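Local coordinates for IclR transcriptional regulator (Thermotoga maritima, PDB 1MKM), which probably binds DNA and regulates transcription, as a winged helix-turn-helix member of the IclR family, at residues Phe145-Glu150 and Asn208-Ala213; Val202-His207 and Glu238-Ile243. All blocks are in the same frame, centred on the assembly; numbering follows the deposited sequence.

Contact 1. Residues Phe145-Glu150 and Asn208-Ala213; sequences FVPEKE and NGYPVA
Tyr210 presents its phenol to the carboxylate of Glu150, and the two side chains meet at about a right angle. The phenol is the donor: OH of Tyr210 gives a short hydrogen bond of 2.5 Å to OE1 of Glu150. It reaches OE1 from the syn side, 24° out of the carboxylate plane, while ring and carboxylate planes are turned 34° from each other. With CG of Tyr210 anti to its backbone N (chi1 179°), the ring projects from where the chain enters strand 211-220; Glu150 comes out to it on an extended chain from helix 148-157. Pro147 crosses the ring at about a right angle and touches its edge, CD lying 3.5 Å from CE1 of Tyr210. One face of that ring belongs to the next residue in the chain: CD of Pro211 sits 3.3 Å above the ring plane, offset toward the rim.

Pro211, the centre of an inverse gamma turn, also meets the loop leading into the helix. CG1 of Val146 presses tightly on its CG at 3.5 Å, the two side chains again crossing at about a right angle. Beside this, CB of Phe145 packs against CB of Pro211 at 4.0 Å.

Lys104, on strand 98-105, also hydrogen-bonds to the Tyr210 hydroxyl and forms a long, weak ion pair with OE2 of Glu150. The loop and helix are thus joined to the entry of an inner strand of the sheet by a proline-lined apolar patch and one polar bond, and the lysine's positive charge would probably help keep Glu150 ionised.

Contact 2. Residues Val202-His207 and Glu238-Ile243; sequences VPIFDH and EKAEEI
Ile204 reaches from strand 197-205 onto helix 226-246 and lands between Ala240 and Ile243. Its CB and CG1 form the stem; the touching is done by the two methyls. At CB the side chain forks: CG2 reaches CG2 of Ile243 at 4.0 Å, while CG1 lies anti to the carbonyl carbon, beside the backbone N (chi1 -68°). From there chi2 of -79° bends CD1 onto the helix. This tip meets Ile243 CB tightly at 3.5 Å and Ala240 CA at 3.6 Å, with CG2 and CD1 of Ile243 also close by. The two isoleucines cross at about a right angle, and the CD1 methyl of Ile204 sits against the branch point of Ile243.

One turn back along the helix, CB of Ala240 points at the strand and touches CG1 of Val202 at 3.6 Å. The backbone O of Pro203 is 3.5 Å from the same CB. The two segments run nearly parallel, 9° apart, and a side chain as short as alanine is consistent with the 7.5 Å closest approach of their axes. An alanine at Ile243 would keep the CB contact, but losing CG1, CG2 and CD1 would probably open a gap beside CD1 of Ile204 and leave the end of that side chain freer to swing about chi2.

Ile243 also touches Ala84 of helix 79-93, and Ile204 lies against Ala213 and Val215 of the neighbouring strand. This is helix-on-sheet packing within the C-terminal domain, which belongs to the GAF clan. Between the two segments it is wholly apolar in its side chains, so its hold comes from close fit and from shielding these aliphatic groups from water.

In the fold
Contacts 1 and 2 are built on neighbouring strands of one sheet, 211-220 and 197-205, with centres 13 Å apart. Contact 2 is core: every touching residue is buried. Contact 1 is only partly buried and lies nearer the surface, where the chain enters strand 211-220, and it adds a tyrosine-glutamate hydrogen bond that the aliphatic interior of contact 2 lacks. The two join directly. Ile204 N probably hydrogen-bonds to Ala213 O, at a classic beta bulge where Val212 and Ala213 both face Ile204. Farther out, the ring of Phe145 packs on that of Phe205. Helices 148-157 and 226-246 are thereby tied to adjacent strands by different chemistry.

Contact 1. Residues Phe145-Glu150 and Asn208-Ala213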
loop_
_atom_site.group_PDB
_atom_site.type_symbol
_atom_site.label_atom_id
_atom_site.label_comp_id
_atom_site.label_asym_id
_atom_site.label_seq_id
_atom_site.Cartn_x
_atom_site.Cartn_y
_atom_site.Cartn_z
ATOM N N PHE B 145 11.258 -44.990 -2.905
ATOM C CA PHE B 145 12.667 -45.254 -2.654
ATOM C C PHE B 145 12.958 -45.599 -1.202
ATOM O O PHE B 145 14.112 -45.815 -0.831
ATOM C CB PHE B 145 13.532 -44.066 -3.091
ATOM C CG PHE B 145 13.669 -43.934 -4.583
ATOM C CD1 PHE B 145 12.674 -43.321 -5.338
ATOM C CD2 PHE B 145 14.780 -44.466 -5.237
ATOM C CE1 PHE B 145 12.778 -43.241 -6.721
ATOM C CE2 PHE B 145 14.896 -44.390 -6.621
ATOM C CZ PHE B 145 13.891 -43.776 -7.365
ATOM N N VAL B 146 11.913 -45.640 -0.379
ATOM C CA VAL B 146 12.090 -45.997 1.022
ATOM C C VAL B 146 12.359 -47.492 1.014
ATOM O O VAL B 146 11.654 -48.241 0.336
ATOM C CB VAL B 146 10.809 -45.723 1.863
ATOM C CG1 VAL B 146 10.502 -44.238 1.875
ATOM C CG2 VAL B 146 9.622 -46.505 1.300
ATOM N N PRO B 147 13.395 -47.950 1.735
ATOM C CA PRO B 147 13.651 -49.390 1.731
ATOM C C PRO B 147 12.349 -50.188 1.849
ATOM O O PRO B 147 11.527 -49.939 2.739
ATOM C CB PRO B 147 14.580 -49.566 2.924
ATOM C CG PRO B 147 15.427 -48.329 2.827
ATOM C CD PRO B 147 14.387 -47.244 2.567
ATOM N N GLU B 148 12.168 -51.117 0.911
ATOM C CA GLU B 148 10.996 -51.988 0.827
ATOM C C GLU B 148 10.394 -52.351 2.179
ATOM O O GLU B 148 9.175 -52.315 2.354
ATOM C CB GLU B 148 11.376 -53.262 0.066
ATOM C CG GLU B 148 12.778 -53.770 0.387
ATOM C CD GLU B 148 12.958 -54.116 1.857
ATOM O OE1 GLU B 148 12.336 -55.096 2.315
ATOM O OE2 GLU B 148 13.709 -53.402 2.561
ATOM N N LYS B 149 11.261 -52.704 3.125
ATOM C CA LYS B 149 10.870 -53.076 4.482
ATOM C C LYS B 149 10.028 -51.974 5.117
ATOM O O LYS B 149 8.874 -52.194 5.501
ATOM C CB LYS B 149 12.124 -53.307 5.328
ATOM C CG LYS B 149 11.857 -53.521 6.805
ATOM C CD LYS B 149 13.159 -53.540 7.585
ATOM C CE LYS B 149 12.908 -53.641 9.080
ATOM N NZ LYS B 149 14.163 -53.464 9.857
ATOM N N GLU B 150 10.628 -50.791 5.227
ATOM C CA GLU B 150 9.964 -49.631 5.800
ATOM C C GLU B 150 8.678 -49.405 5.021
ATOM O O GLU B 150 7.616 -49.163 5.599
ATOM C CB GLU B 150 10.860 -48.403 5.670
ATOM C CG GLU B 150 10.384 -47.211 6.477
ATOM C CD GLU B 150 10.891 -45.893 5.921
ATOM O OE1 GLU B 150 12.101 -45.790 5.620
ATOM O OE2 GLU B 150 10.078 -44.956 5.791
ATOM N N ASN B 208 23.474 -42.428 2.570
ATOM C CA ASN B 208 23.196 -43.799 2.167
ATOM C C ASN B 208 22.015 -43.906 1.209
ATOM O O ASN B 208 21.258 -44.879 1.248
ATOM C CB ASN B 208 22.927 -44.638 3.416
ATOM C CG ASN B 208 23.862 -44.286 4.561
ATOM O OD1 ASN B 208 23.858 -43.157 5.056
ATOM N ND2 ASN B 208 24.673 -45.253 4.986
ATOM N N GLY B 209 21.859 -42.900 0.357
ATOM C CA GLY B 209 20.776 -42.903 -0.610
ATOM C C GLY B 209 19.387 -43.228 -0.081
ATOM O O GLY B 209 18.709 -44.116 -0.604
ATOM N N TYR B 210 18.964 -42.522 0.962
ATOM C CA TYR B 210 17.636 -42.719 1.531
ATOM C C TYR B 210 16.799 -41.523 1.048
ATOM O O TYR B 210 17.343 -40.438 0.798
ATOM C CB TYR B 210 17.723 -42.753 3.068
ATOM C CG TYR B 210 16.395 -42.923 3.791
ATOM C CD1 TYR B 210 15.761 -44.173 3.876
ATOM C CD2 TYR B 210 15.765 -41.830 4.393
ATOM C CE1 TYR B 210 14.525 -44.325 4.550
ATOM C CE2 TYR B 210 14.538 -41.971 5.061
ATOM C CZ TYR B 210 13.922 -43.218 5.136
ATOM O OH TYR B 210 12.694 -43.325 5.772
ATOM N N PRO B 211 15.477 -41.709 0.872
ATOM C CA PRO B 211 14.631 -40.600 0.414
ATOM C C PRO B 211 14.279 -39.643 1.557
ATOM O O PRO B 211 13.262 -39.814 2.229
ATOM C CB PRO B 211 13.403 -41.318 -0.136
ATOM C CG PRO B 211 13.270 -42.471 0.814
ATOM C CD PRO B 211 14.703 -42.964 0.931
ATOM N N VAL B 212 15.119 -38.635 1.767
ATOM C CA VAL B 212 14.897 -37.663 2.831
ATOM C C VAL B 212 14.141 -36.413 2.401
ATOM O O VAL B 212 13.805 -35.577 3.240
ATOM C CB VAL B 212 16.216 -37.186 3.436
ATOM C CG1 VAL B 212 16.995 -38.363 3.970
ATOM C CG2 VAL B 212 17.011 -36.416 2.387
ATOM N N ALA B 213 13.877 -36.265 1.107
ATOM C CA ALA B 213 13.171 -35.076 0.648
ATOM C C ALA B 213 12.396 -35.249 -0.643
ATOM O O ALA B 213 12.550 -36.238 -1.359
ATOM C CB ALA B 213 14.147 -33.925 0.502
#

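Contact 2. Residues Val202-His207 and Glu238-Ile243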
loop_
_atom_site.group_PDB
_atom_site.type_symbol
_atom_site.label_atom_id
_atom_site.label_comp_id
_atom_site.label_asym_id
_atom_site.label_seq_id
_atom_site.Cartn_x
_atom_site.Cartn_y
_atom_site.Cartn_z
ATOM N N VAL B 202 10.193 -35.445 -7.846
ATOM C CA VAL B 202 11.405 -36.259 -7.884
ATOM C C VAL B 202 12.001 -36.263 -6.468
ATOM O O VAL B 202 11.861 -35.283 -5.734
ATOM C CB VAL B 202 12.431 -35.649 -8.867
ATOM C CG1 VAL B 202 13.698 -36.476 -8.899
ATOM C CG2 VAL B 202 11.827 -35.554 -10.249
ATOM N N PRO B 203 12.664 -37.363 -6.063
ATOM C CA PRO B 203 13.266 -37.455 -4.723
ATOM C C PRO B 203 14.619 -36.763 -4.571
ATOM O O PRO B 203 15.197 -36.272 -5.535
ATOM C CB PRO B 203 13.397 -38.963 -4.496
ATOM C CG PRO B 203 12.412 -39.563 -5.442
ATOM C CD PRO B 203 12.570 -38.701 -6.664
ATOM N N ILE B 204 15.108 -36.744 -3.338
ATOM C CA ILE B 204 16.399 -36.158 -2.997
ATOM C C ILE B 204 17.038 -37.150 -2.031
ATOM O O ILE B 204 16.530 -37.347 -0.932
ATOM C CB ILE B 204 16.247 -34.808 -2.259
ATOM C CG1 ILE B 204 15.678 -33.734 -3.191
ATOM C CG2 ILE B 204 17.605 -34.362 -1.729
ATOM C CD1 ILE B 204 16.710 -33.124 -4.149
ATOM N N PHE B 205 18.146 -37.769 -2.432
ATOM C CA PHE B 205 18.813 -38.752 -1.580
ATOM C C PHE B 205 19.943 -38.167 -0.726
ATOM O O PHE B 205 20.530 -37.123 -1.051
ATOM C CB PHE B 205 19.342 -39.905 -2.440
ATOM C CG PHE B 205 18.285 -40.541 -3.297
ATOM C CD1 PHE B 205 18.426 -40.588 -4.685
ATOM C CD2 PHE B 205 17.116 -41.050 -2.722
ATOM C CE1 PHE B 205 17.412 -41.131 -5.490
ATOM C CE2 PHE B 205 16.100 -41.594 -3.516
ATOM C CZ PHE B 205 16.247 -41.634 -4.900
ATOM N N ASP B 206 20.242 -38.859 0.370
ATOM C CA ASP B 206 21.274 -38.432 1.307
ATOM C C ASP B 206 22.519 -39.307 1.231
ATOM O O ASP B 206 22.835 -39.870 0.184
ATOM C CB ASP B 206 20.709 -38.472 2.728
ATOM C CG ASP B 206 20.379 -39.884 3.181
ATOM O OD1 ASP B 206 20.030 -40.719 2.320
ATOM O OD2 ASP B 206 20.461 -40.156 4.397
ATOM N N HIS B 207 23.225 -39.404 2.355
ATOM C CA HIS B 207 24.437 -40.215 2.461
ATOM C C HIS B 207 24.237 -41.606 1.858
ATOM O O HIS B 207 24.751 -41.919 0.788
ATOM C CB HIS B 207 24.833 -40.374 3.932
ATOM C CG HIS B 207 25.687 -39.264 4.462
ATOM N ND1 HIS B 207 25.522 -37.949 4.086
ATOM C CD2 HIS B 207 26.689 -39.273 5.372
ATOM C CE1 HIS B 207 26.386 -37.194 4.743
ATOM N NE2 HIS B 207 27.105 -37.972 5.530
ATOM N N GLU B 238 16.939 -32.600 -12.765
ATOM C CA GLU B 238 18.218 -31.914 -12.908
ATOM C C GLU B 238 18.672 -31.304 -11.582
ATOM O O GLU B 238 19.828 -31.471 -11.178
ATOM C CB GLU B 238 18.130 -30.808 -13.962
ATOM C CG GLU B 238 19.443 -30.052 -14.153
ATOM C CD GLU B 238 19.287 -28.784 -14.979
ATOM O OE1 GLU B 238 18.673 -28.849 -16.063
ATOM O OE2 GLU B 238 19.788 -27.722 -14.548
ATOM N N LYS B 239 17.766 -30.587 -10.916
ATOM C CA LYS B 239 18.082 -29.961 -9.641
ATOM C C LYS B 239 18.176 -31.053 -8.593
ATOM O O LYS B 239 19.044 -31.018 -7.726
ATOM C CB LYS B 239 16.997 -28.946 -9.247
ATOM C CG LYS B 239 16.861 -27.760 -10.198
ATOM C CD LYS B 239 18.138 -26.923 -10.231
ATOM C CE LYS B 239 17.991 -25.690 -11.125
ATOM N NZ LYS B 239 19.228 -24.860 -11.144
ATOM N N ALA B 240 17.282 -32.033 -8.673
ATOM C CA ALA B 240 17.310 -33.127 -7.711
ATOM C C ALA B 240 18.728 -33.690 -7.618
ATOM O O ALA B 240 19.356 -33.681 -6.551
ATOM C CB ALA B 240 16.338 -34.216 -8.131
ATOM N N GLU B 241 19.233 -34.177 -8.748
ATOM C CA GLU B 241 20.569 -34.745 -8.799
ATOM C C GLU B 241 21.610 -33.816 -8.175
ATOM O O GLU B 241 22.441 -34.252 -7.377
ATOM C CB GLU B 241 20.946 -35.063 -10.250
ATOM C CG GLU B 241 22.411 -35.398 -10.440
ATOM C CD GLU B 241 22.714 -35.910 -11.829
ATOM O OE1 GLU B 241 22.225 -35.292 -12.805
ATOM O OE2 GLU B 241 23.446 -36.921 -11.940
ATOM N N GLU B 242 21.557 -32.536 -8.530
ATOM C CA GLU B 242 22.513 -31.565 -7.995
ATOM C C GLU B 242 22.418 -31.426 -6.482
ATOM O O GLU B 242 23.441 -31.404 -5.787
ATOM C CB GLU B 242 22.302 -30.195 -8.641
ATOM C CG GLU B 242 23.044 -29.065 -7.940
ATOM C CD GLU B 242 24.543 -29.165 -8.094
ATOM O OE1 GLU B 242 25.091 -30.264 -7.884
ATOM O OE2 GLU B 242 25.178 -28.139 -8.420
ATOM N N ILE B 243 21.184 -31.318 -5.983
ATOM C CA ILE B 243 20.916 -31.181 -4.552
ATOM C C ILE B 243 21.331 -32.445 -3.824
ATOM O O ILE B 243 22.073 -32.390 -2.835
ATOM C CB ILE B 243 19.410 -30.949 -4.264
ATOM C CG1 ILE B 243 18.933 -29.660 -4.938
ATOM C CG2 ILE B 243 19.174 -30.875 -2.763
ATOM C CD1 ILE B 243 17.423 -29.551 -5.058
#